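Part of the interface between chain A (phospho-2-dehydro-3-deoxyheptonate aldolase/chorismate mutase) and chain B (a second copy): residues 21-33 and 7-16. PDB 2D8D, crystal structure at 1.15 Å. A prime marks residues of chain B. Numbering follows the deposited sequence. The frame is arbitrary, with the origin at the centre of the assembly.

Chain A, residues 21-33: RLLSERGRLVQEI
Chain B 7-16: ALRKEVDRVN

Knobs-into-holes packing, in which a side chain from one helix fills a hollow between four residues of another, is well illustrated by this pair of nearly antiparallel helices. Residues 21-33 and 7′-16′ are helical throughout, with phi/psi near -63°/-42° and regular i to i+4 backbone hydrogen bonds; both helices extend beyond these limits. Their N-to-C directions differ by 162° (signed crossing angle -162°), and their axes approach to 9.7 Å. The register is set by CA-CA distances of 6.2 Å for Arg26 and Val12′ and 6.5 Å for Leu29 and Leu8′.

Two reciprocal knobs define the fit. Leu29 (m, t) enters the hollow formed by Leu8′, Glu11′, Val12′ and Val15′: its CD2 lies 3.7 Å from Leu8′ CD2, while its CD1 lies 3.8 Å from both Glu11′ CB and Val15′ CG2. In return, Val15′ (t) fills the hollow among Leu22, Glu25, Arg26 and Leu29, with CG1 3.8 Å from Leu22 CD1 (Leu22 m, m) and equally far from Arg26 CB. Farther along, Ile33 (m, t) extends the apolar seam, its CG1 3.4 Å from Leu8′ CB and its CD1 4.0 Å from Val12′ CG2; Leu8′ is m, t and Val12′ is t.

Polar groups border this seam. Arg26 (t, t, t, chi4 -78°) starts sideways, but its extended chain brings NE within 2.8 Å of Asn16′ OD1 (Asn16′ m, chi2 -17°), a nearly straight hydrogen bond at the guanidinium edge. Glu25 (t, t, chi3 20°) pairs charge with Arg14′ (t, t, p, chi4 77°): NH2 of Arg14′ donates to Glu25 OE2 at 2.8 Å and 172°. The same NH2 lies 2.9 Å from OE1 of Glu11′ (m, m, chi3 -26°), so one arginine joins a salt bridge across the interface to another within its own helix.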

# COMPACT_ATOMS: atom_id res chain seq x y z
N ARG A 21 7.07 5.08 -2.18
CA ARG A 21 8.48 4.77 -1.94
C ARG A 21 8.63 3.37 -1.34
O ARG A 21 9.49 2.60 -1.77
CB ARG A 21 9.10 5.80 -0.99
CG ARG A 21 10.55 5.50 -0.63
CD ARG A 21 11.14 6.57 0.27
NE ARG A 21 12.55 6.33 0.54
CZ ARG A 21 13.32 7.13 1.28
NH1 ARG A 21 12.81 8.23 1.82
NH2 ARG A 21 14.60 6.83 1.47
N LEU A 22 7.80 3.04 -0.36
CA LEU A 22 7.86 1.73 0.28
C LEU A 22 7.45 0.60 -0.65
O LEU A 22 8.05 -0.48 -0.62
CB LEU A 22 7.02 1.72 1.56
CG LEU A 22 7.76 2.17 2.83
CD1 LEU A 22 8.83 1.14 3.20
CD2 LEU A 22 8.38 3.54 2.64
N LEU A 23 6.44 0.82 -1.48
CA LEU A 23 6.02 -0.20 -2.42
C LEU A 23 7.17 -0.48 -3.39
O LEU A 23 7.47 -1.62 -3.71
CB LEU A 23 4.80 0.26 -3.22
CG LEU A 23 3.45 0.27 -2.51
CD1 LEU A 23 2.42 0.93 -3.41
CD2 LEU A 23 3.03 -1.16 -2.17
N SER A 24 7.82 0.59 -3.84
CA SER A 24 8.93 0.45 -4.77
C SER A 24 10.10 -0.29 -4.12
O SER A 24 10.74 -1.13 -4.76
CB SER A 24 9.36 1.82 -5.28
OG SER A 24 8.29 2.43 -6.00
N GLU A 25 10.37 0.02 -2.86
CA GLU A 25 11.44 -0.66 -2.14
C GLU A 25 11.11 -2.15 -2.04
O GLU A 25 11.98 -3.00 -2.23
CB GLU A 25 11.60 -0.07 -0.73
CG GLU A 25 12.58 -0.83 0.16
CD GLU A 25 12.78 -0.17 1.51
OE1 GLU A 25 11.93 0.65 1.91
OE2 GLU A 25 13.79 -0.47 2.18
N ARG A 26 9.85 -2.46 -1.75
CA ARG A 26 9.44 -3.85 -1.65
C ARG A 26 9.66 -4.55 -2.99
O ARG A 26 10.09 -5.70 -3.03
CB ARG A 26 7.96 -3.96 -1.25
CG ARG A 26 7.60 -5.35 -0.77
CD ARG A 26 6.12 -5.53 -0.48
NE ARG A 26 5.88 -6.84 0.12
CZ ARG A 26 5.84 -7.99 -0.55
NH1 ARG A 26 5.99 -8.00 -1.86
NH2 ARG A 26 5.70 -9.13 0.11
N GLY A 27 9.36 -3.85 -4.07
CA GLY A 27 9.54 -4.41 -5.40
C GLY A 27 11.00 -4.76 -5.66
O GLY A 27 11.30 -5.84 -6.19
N ARG A 28 11.90 -3.86 -5.30
CA ARG A 28 13.33 -4.11 -5.50
C ARG A 28 13.79 -5.32 -4.69
O ARG A 28 14.58 -6.13 -5.18
CB ARG A 28 14.15 -2.88 -5.10
CG ARG A 28 13.90 -1.63 -5.94
CD ARG A 28 15.02 -0.60 -5.74
NE ARG A 28 15.15 -0.15 -4.36
CZ ARG A 28 14.37 0.77 -3.78
NH1 ARG A 28 13.39 1.35 -4.47
NH2 ARG A 28 14.57 1.10 -2.52
N LEU A 29 13.29 -5.44 -3.46
CA LEU A 29 13.67 -6.56 -2.60
C LEU A 29 13.21 -7.88 -3.20
O LEU A 29 13.97 -8.85 -3.21
CB LEU A 29 13.07 -6.38 -1.21
CG LEU A 29 13.65 -5.23 -0.38
CD1 LEU A 29 12.78 -4.99 0.84
CD2 LEU A 29 15.08 -5.55 0.03
N VAL A 30 11.97 -7.93 -3.68
CA VAL A 30 11.44 -9.15 -4.27
C VAL A 30 12.25 -9.54 -5.50
O VAL A 30 12.49 -10.71 -5.73
CB VAL A 30 9.95 -8.99 -4.65
CG1 VAL A 30 9.45 -10.24 -5.36
CG2 VAL A 30 9.12 -8.75 -3.40
N GLN A 31 12.66 -8.55 -6.29
CA GLN A 31 13.47 -8.85 -7.48
C GLN A 31 14.79 -9.47 -7.08
O GLN A 31 15.27 -10.40 -7.73
CB GLN A 31 13.74 -7.58 -8.27
CG GLN A 31 12.54 -7.02 -8.96
CD GLN A 31 12.85 -5.73 -9.68
OE1 GLN A 31 13.34 -4.77 -9.09
NE2 GLN A 31 12.58 -5.71 -10.98
N GLU A 32 15.40 -8.93 -6.03
CA GLU A 32 16.68 -9.45 -5.57
C GLU A 32 16.52 -10.88 -5.07
O GLU A 32 17.35 -11.74 -5.35
CB GLU A 32 17.26 -8.58 -4.46
CG GLU A 32 18.62 -9.07 -3.99
CD GLU A 32 19.56 -9.34 -5.15
OE1 GLU A 32 19.81 -8.41 -5.94
OE2 GLU A 32 20.05 -10.49 -5.27
N ILE A 33 15.45 -11.14 -4.32
CA ILE A 33 15.19 -12.48 -3.83
C ILE A 33 15.04 -13.42 -5.03
O ILE A 33 15.60 -14.51 -5.05
CB ILE A 33 13.89 -12.53 -2.98
CG1 ILE A 33 14.12 -11.81 -1.64
CG2 ILE A 33 13.46 -13.97 -2.74
CD1 ILE A 33 12.86 -11.63 -0.81
N ALA B 7 17.97 -12.90 4.84
CA ALA B 7 18.14 -11.49 5.17
C ALA B 7 17.16 -10.63 4.39
O ALA B 7 16.57 -9.69 4.93
CB ALA B 7 19.57 -11.05 4.87
N LEU B 8 16.98 -10.95 3.11
CA LEU B 8 16.06 -10.19 2.28
C LEU B 8 14.62 -10.37 2.76
O LEU B 8 13.83 -9.42 2.72
CB LEU B 8 16.19 -10.63 0.82
CG LEU B 8 17.44 -10.06 0.12
CD1 LEU B 8 17.77 -10.88 -1.11
CD2 LEU B 8 17.20 -8.60 -0.23
N ARG B 9 14.28 -11.57 3.23
CA ARG B 9 12.94 -11.81 3.74
C ARG B 9 12.67 -10.93 4.96
O ARG B 9 11.57 -10.44 5.15
CB ARG B 9 12.76 -13.29 4.09
CG ARG B 9 12.51 -14.18 2.87
CD ARG B 9 12.71 -15.66 3.20
NE ARG B 9 11.81 -16.14 4.24
CZ ARG B 9 10.87 -17.06 4.06
NH1 ARG B 9 10.69 -17.61 2.87
NH2 ARG B 9 10.11 -17.44 5.08
N LYS B 10 13.70 -10.73 5.78
CA LYS B 10 13.55 -9.88 6.95
C LYS B 10 13.34 -8.43 6.50
O LYS B 10 12.60 -7.68 7.14
CB LYS B 10 14.77 -10.00 7.86
CG LYS B 10 14.76 -11.28 8.69
CD LYS B 10 13.58 -11.30 9.65
CE LYS B 10 12.61 -12.43 9.35
NZ LYS B 10 13.16 -13.77 9.69
N GLU B 11 14.00 -8.03 5.42
CA GLU B 11 13.81 -6.67 4.91
C GLU B 11 12.37 -6.54 4.42
O GLU B 11 11.72 -5.51 4.63
CB GLU B 11 14.77 -6.37 3.77
CG GLU B 11 16.25 -6.36 4.14
CD GLU B 11 16.59 -5.41 5.28
OE1 GLU B 11 15.87 -4.41 5.48
OE2 GLU B 11 17.60 -5.66 5.97
N VAL B 12 11.86 -7.57 3.75
CA VAL B 12 10.48 -7.53 3.26
C VAL B 12 9.51 -7.43 4.45
O VAL B 12 8.52 -6.70 4.37
CB VAL B 12 10.16 -8.78 2.40
CG1 VAL B 12 8.66 -8.85 2.11
CG2 VAL B 12 10.94 -8.73 1.10
N ASP B 13 9.80 -8.13 5.54
CA ASP B 13 8.93 -8.04 6.73
C ASP B 13 8.91 -6.60 7.24
O ASP B 13 7.86 -6.08 7.59
CB ASP B 13 9.43 -8.95 7.86
CG ASP B 13 9.30 -10.43 7.55
OD1 ASP B 13 8.49 -10.83 6.69
OD2 ASP B 13 10.01 -11.22 8.21
N ARG B 14 10.09 -5.98 7.31
CA ARG B 14 10.19 -4.60 7.77
C ARG B 14 9.37 -3.67 6.89
O ARG B 14 8.62 -2.82 7.37
CB ARG B 14 11.65 -4.15 7.78
CG ARG B 14 11.84 -2.65 8.01
CD ARG B 14 13.30 -2.24 7.94
NE ARG B 14 13.90 -2.52 6.64
CZ ARG B 14 13.70 -1.80 5.53
NH1 ARG B 14 12.92 -0.73 5.54
NH2 ARG B 14 14.30 -2.16 4.41
N VAL B 15 9.53 -3.83 5.58
CA VAL B 15 8.81 -3.00 4.63
C VAL B 15 7.31 -3.25 4.71
O VAL B 15 6.52 -2.30 4.67
CB VAL B 15 9.35 -3.23 3.20
CG1 VAL B 15 8.47 -2.52 2.18
CG2 VAL B 15 10.78 -2.71 3.10
N ASN B 16 6.90 -4.51 4.85
CA ASN B 16 5.48 -4.83 4.98
C ASN B 16 4.89 -4.10 6.18
O ASN B 16 3.81 -3.53 6.11
CB ASN B 16 5.25 -6.33 5.21
CG ASN B 16 5.36 -7.16 3.95
OD1 ASN B 16 5.31 -6.65 2.83
ND2 ASN B 16 5.49 -8.47 4.13
O HOH W 1 11.93 1.97 4.24